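Local coordinates for large adhesion protein (Lap) involved in biofilm formation (Marinobacter hydrocarbonoclasticus, PDB 6XI3) that probably forms the extending region of a biofilm adhesin, made of tandem Ig-like beta-sandwich repeats with calcium ions bound between them, at residues A261-T269 with L279-L287. Sequence-based numbering, arbitrary orientation.
Sequences AGNVVTATT and LTGVDISSL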
ATOM      1  N   ALA A 261      13.510  30.594 -13.558  1.00 40.77           N
ATOM      2  CA  ALA A 261      12.907  31.028 -14.849  1.00 41.25           C
ATOM      3  C   ALA A 261      11.699  30.146 -15.200  1.00 39.38           C
ATOM      4  O   ALA A 261      11.060  30.359 -16.244  1.00 41.58           O
ATOM      5  CB  ALA A 261      13.964  31.004 -15.939  1.00 37.76           C
ATOM      6  N   GLY A 262      11.384  29.178 -14.349  1.00 35.63           N
ATOM      7  CA  GLY A 262      10.257  28.255 -14.557  1.00 32.70           C
ATOM      8  C   GLY A 262      10.627  27.008 -15.343  1.00 32.14           C
ATOM      9  O   GLY A 262       9.698  26.274 -15.690  1.00 36.14           O
ATOM     10  N   ASN A 263      11.909  26.756 -15.643  1.00 32.12           N
ATOM     11  CA  ASN A 263      12.331  25.522 -16.368  1.00 30.02           C
ATOM     12  C   ASN A 263      12.235  24.356 -15.378  1.00 29.93           C
ATOM     13  O   ASN A 263      12.469  24.582 -14.159  1.00 28.75           O
ATOM     14  CB  ASN A 263      13.739  25.628 -16.960  1.00 30.12           C
ATOM     15  CG  ASN A 263      13.889  26.838 -17.867  1.00 34.05           C
ATOM     16  OD1 ASN A 263      13.139  26.980 -18.829  1.00 34.99           O
ATOM     17  ND2 ASN A 263      14.838  27.710 -17.568  1.00 30.43           N
ATOM     18  N   VAL A 264      11.876  23.173 -15.870  1.00 29.79           N
ATOM     19  CA  VAL A 264      11.598  21.991 -15.007  1.00 31.76           C
ATOM     20  C   VAL A 264      12.434  20.826 -15.535  1.00 30.84           C
ATOM     21  O   VAL A 264      12.378  20.581 -16.726  1.00 34.64           O
ATOM     22  CB  VAL A 264      10.104  21.617 -15.006  1.00 34.50           C
ATOM     23  CG1 VAL A 264       9.843  20.422 -14.098  1.00 36.75           C
ATOM     24  CG2 VAL A 264       9.215  22.788 -14.609  1.00 38.48           C
ATOM     25  N   VAL A 265      13.137  20.129 -14.650  1.00 28.08           N
ATOM     26  CA  VAL A 265      13.769  18.811 -14.930  1.00 27.20           C
ATOM     27  C   VAL A 265      12.994  17.764 -14.123  1.00 26.24           C
ATOM     28  O   VAL A 265      12.710  18.041 -12.934  1.00 24.13           O
ATOM     29  CB  VAL A 265      15.259  18.850 -14.546  1.00 29.30           C
ATOM     30  CG1 VAL A 265      15.837  17.474 -14.274  1.00 28.79           C
ATOM     31  CG2 VAL A 265      16.080  19.593 -15.583  1.00 30.88           C
ATOM     32  N   THR A 266      12.654  16.627 -14.747  1.00 24.89           N
ATOM     33  CA  THR A 266      11.990  15.487 -14.076  1.00 25.71           C
ATOM     34  C   THR A 266      13.048  14.419 -13.792  1.00 24.11           C
ATOM     35  O   THR A 266      13.989  14.258 -14.613  1.00 25.63           O
ATOM     36  CB  THR A 266      10.833  14.927 -14.911  1.00 26.66           C
ATOM     37  OG1 THR A 266      11.382  14.320 -16.081  1.00 27.14           O
ATOM     38  CG2 THR A 266       9.826  15.994 -15.278  1.00 26.77           C
ATOM     39  N   ALA A 267      12.870  13.742 -12.666  1.00 23.31           N
ATOM     40  CA  ALA A 267      13.668  12.594 -12.208  1.00 23.19           C
ATOM     41  C   ALA A 267      12.730  11.591 -11.555  1.00 25.15           C
ATOM     42  O   ALA A 267      11.609  11.949 -11.148  1.00 21.30           O
ATOM     43  CB  ALA A 267      14.732  13.041 -11.260  1.00 24.34           C
ATOM     44  N   THR A 268      13.171  10.352 -11.465  1.00 25.20           N
ATOM     45  CA  THR A 268      12.367   9.315 -10.793  1.00 26.09           C
ATOM     46  C   THR A 268      13.322   8.324 -10.110  1.00 26.29           C
ATOM     47  O   THR A 268      14.471   8.206 -10.540  1.00 24.44           O
ATOM     48  CB  THR A 268      11.366   8.730 -11.799  1.00 26.96           C
ATOM     49  OG1 THR A 268      10.587   7.755 -11.109  1.00 27.68           O
ATOM     50  CG2 THR A 268      12.034   8.046 -12.966  1.00 27.97           C
ATOM     51  N   THR A 269      12.885   7.699  -9.019  1.00 24.86           N
ATOM     52  CA  THR A 269      13.613   6.594  -8.360  1.00 25.66           C
ATOM     53  C   THR A 269      12.563   5.776  -7.615  1.00 25.84           C
ATOM     54  O   THR A 269      11.388   6.035  -7.815  1.00 23.83           O
ATOM     55  CB  THR A 269      14.790   7.084  -7.504  1.00 25.85           C
ATOM     56  OG1 THR A 269      15.546   5.920  -7.212  1.00 26.59           O
ATOM     57  CG2 THR A 269      14.423   7.799  -6.222  1.00 23.82           C
ATOM     58  N   LEU A 279      18.649   9.623  -5.205  1.00 25.51           N
ATOM     59  CA  LEU A 279      19.081   9.700  -6.618  1.00 26.14           C
ATOM     60  C   LEU A 279      20.278  10.643  -6.695  1.00 28.37           C
ATOM     61  O   LEU A 279      20.131  11.801  -6.241  1.00 26.74           O
ATOM     62  CB  LEU A 279      17.887  10.169  -7.455  1.00 29.48           C
ATOM     63  CG  LEU A 279      18.085  10.142  -8.969  1.00 34.95           C
ATOM     64  CD1 LEU A 279      18.533   8.766  -9.491  1.00 36.54           C
ATOM     65  CD2 LEU A 279      16.817  10.616  -9.666  1.00 32.50           C
ATOM     66  N   THR A 280      21.431  10.163  -7.179  1.00 24.96           N
ATOM     67  CA  THR A 280      22.672  10.984  -7.286  1.00 28.72           C
ATOM     68  C   THR A 280      22.923  11.285  -8.766  1.00 25.87           C
ATOM     69  O   THR A 280      22.654  10.422  -9.587  1.00 25.00           O
ATOM     70  CB  THR A 280      23.834  10.283  -6.569  1.00 29.10           C
ATOM     71  OG1 THR A 280      24.080   9.087  -7.290  1.00 33.30           O
ATOM     72  CG2 THR A 280      23.503   9.956  -5.134  1.00 30.90           C
ATOM     73  N   GLY A 281      23.403  12.481  -9.085  1.00 24.32           N
ATOM     74  CA  GLY A 281      23.847  12.829 -10.444  1.00 23.97           C
ATOM     75  C   GLY A 281      22.683  13.223 -11.333  1.00 24.40           C
ATOM     76  O   GLY A 281      22.773  13.082 -12.522  1.00 26.96           O
ATOM     77  N   VAL A 282      21.591  13.714 -10.766  1.00 24.02           N
ATOM     78  CA  VAL A 282      20.468  14.240 -11.574  1.00 22.58           C
ATOM     79  C   VAL A 282      21.014  15.378 -12.432  1.00 24.27           C
ATOM     80  O   VAL A 282      21.607  16.276 -11.853  1.00 23.80           O
ATOM     81  CB  VAL A 282      19.310  14.712 -10.689  1.00 22.16           C
ATOM     82  CG1 VAL A 282      18.260  15.335 -11.563  1.00 22.40           C
ATOM     83  CG2 VAL A 282      18.746  13.575  -9.844  1.00 22.80           C
ATOM     84  N   ASP A 283      20.754  15.363 -13.741  1.00 23.96           N
ATOM     85  CA  ASP A 283      21.353  16.325 -14.705  1.00 25.73           C
ATOM     86  C   ASP A 283      20.496  17.597 -14.686  1.00 23.00           C
ATOM     87  O   ASP A 283      19.325  17.556 -15.092  1.00 22.44           O
ATOM     88  CB  ASP A 283      21.518  15.674 -16.076  1.00 26.57           C
ATOM     89  CG  ASP A 283      21.899  16.611 -17.215  1.00 30.01           C
ATOM     90  OD1 ASP A 283      22.357  17.748 -16.974  1.00 29.39           O
ATOM     91  OD2 ASP A 283      21.706  16.194 -18.337  1.00 32.03           O
ATOM     92  N   ILE A 284      21.064  18.693 -14.203  1.00 22.84           N
ATOM     93  CA  ILE A 284      20.351  19.999 -14.187  1.00 24.85           C
ATOM     94  C   ILE A 284      21.088  21.031 -15.036  1.00 27.72           C
ATOM     95  O   ILE A 284      20.879  22.243 -14.773  1.00 25.54           O
ATOM     96  CB  ILE A 284      20.120  20.469 -12.743  1.00 25.69           C
ATOM     97  CG1 ILE A 284      21.418  20.550 -11.941  1.00 24.93           C
ATOM     98  CG2 ILE A 284      19.100  19.568 -12.092  1.00 24.73           C
ATOM     99  CD1 ILE A 284      21.282  21.363 -10.675  1.00 29.34           C
ATOM    100  N   SER A 285      21.849  20.572 -16.041  1.00 27.10           N
ATOM    101  CA  SER A 285      22.543  21.457 -17.026  1.00 30.87           C
ATOM    102  C   SER A 285      21.523  22.303 -17.799  1.00 29.18           C
ATOM    103  O   SER A 285      21.912  23.372 -18.276  1.00 31.25           O
ATOM    104  CB  SER A 285      23.419  20.676 -17.969  1.00 29.77           C
ATOM    105  OG  SER A 285      22.659  19.661 -18.615  1.00 31.55           O
ATOM    106  N   SER A 286      20.252  21.889 -17.883  1.00 29.73           N
ATOM    107  CA  SER A 286      19.209  22.673 -18.601  1.00 30.69           C
ATOM    108  C   SER A 286      18.671  23.812 -17.726  1.00 31.57           C
ATOM    109  O   SER A 286      17.886  24.606 -18.240  1.00 31.29           O
ATOM    110  CB  SER A 286      18.087  21.802 -19.102  1.00 34.32           C
ATOM    111  OG  SER A 286      17.283  21.332 -18.031  1.00 30.70           O
ATOM    112  N   LEU A 287      19.059  23.920 -16.453  1.00 27.99           N
ATOM    113  CA  LEU A 287      18.455  24.942 -15.562  1.00 24.87           C
ATOM    114  C   LEU A 287      19.384  26.150 -15.411  1.00 25.57           C
ATOM    115  O   LEU A 287      20.588  26.028 -15.578  1.00 23.37           O
ATOM    116  CB  LEU A 287      18.159  24.320 -14.206  1.00 26.23           C
ATOM    117  CG  LEU A 287      17.235  23.107 -14.255  1.00 28.18           C
ATOM    118  CD1 LEU A 287      16.958  22.621 -12.850  1.00 27.92           C
ATOM    119  CD2 LEU A 287      15.925  23.422 -14.983  1.00 28.95           C
TER
HETATM  120  O   HOH W   1      14.861  21.696 -18.428  1.00 42.08           O
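With CG1 anti to the backbone N (chi1 157°), Val265 lays that methyl over the end of strand 279-283 and points CG2 to the turn after it, while Leu287, its CG beside its own backbone N (chi1 -58°), turns CD2 to meet CG2 of Val265 at 3.9 Å. The pair closes one edge of an Ig-like beta-sandwich: strands 264-269 and 279-283 are outermost in opposing sheets, 8.1 Å apart at their axes, so side chains rather than backbone bonds join them. Branching at CB suits Val265: CG1 serves Val282 and the carbonyl O of Asp283 (3.6 Å), CG2 Leu287 and Ser286. The longer Leu287 also reaches CB of Asn263, and on the core side touches Val257 and Leu314. Further along, small Ala267 leaves room for the branched end of Leu279, whose CD2 sits 3.6 Å from the alanine CB and also touches the carbonyl O of Thr268. Gly281, at positive phi, and Val282 form a G1 beta bulge opposite Ala238. Beyond it, Asp283 OD1 accepts from Ser285 N in an Asx turn and, through its syn lone pair, from Ser285 OG. A type I turn follows, closed by Leu287 N to Ile284 O (3.0 Å). Small Ser286 lays OG 3.2 Å from CG2 of Val265; a water donating to Val264 O also bonds this OG, at a short 2.5 Å.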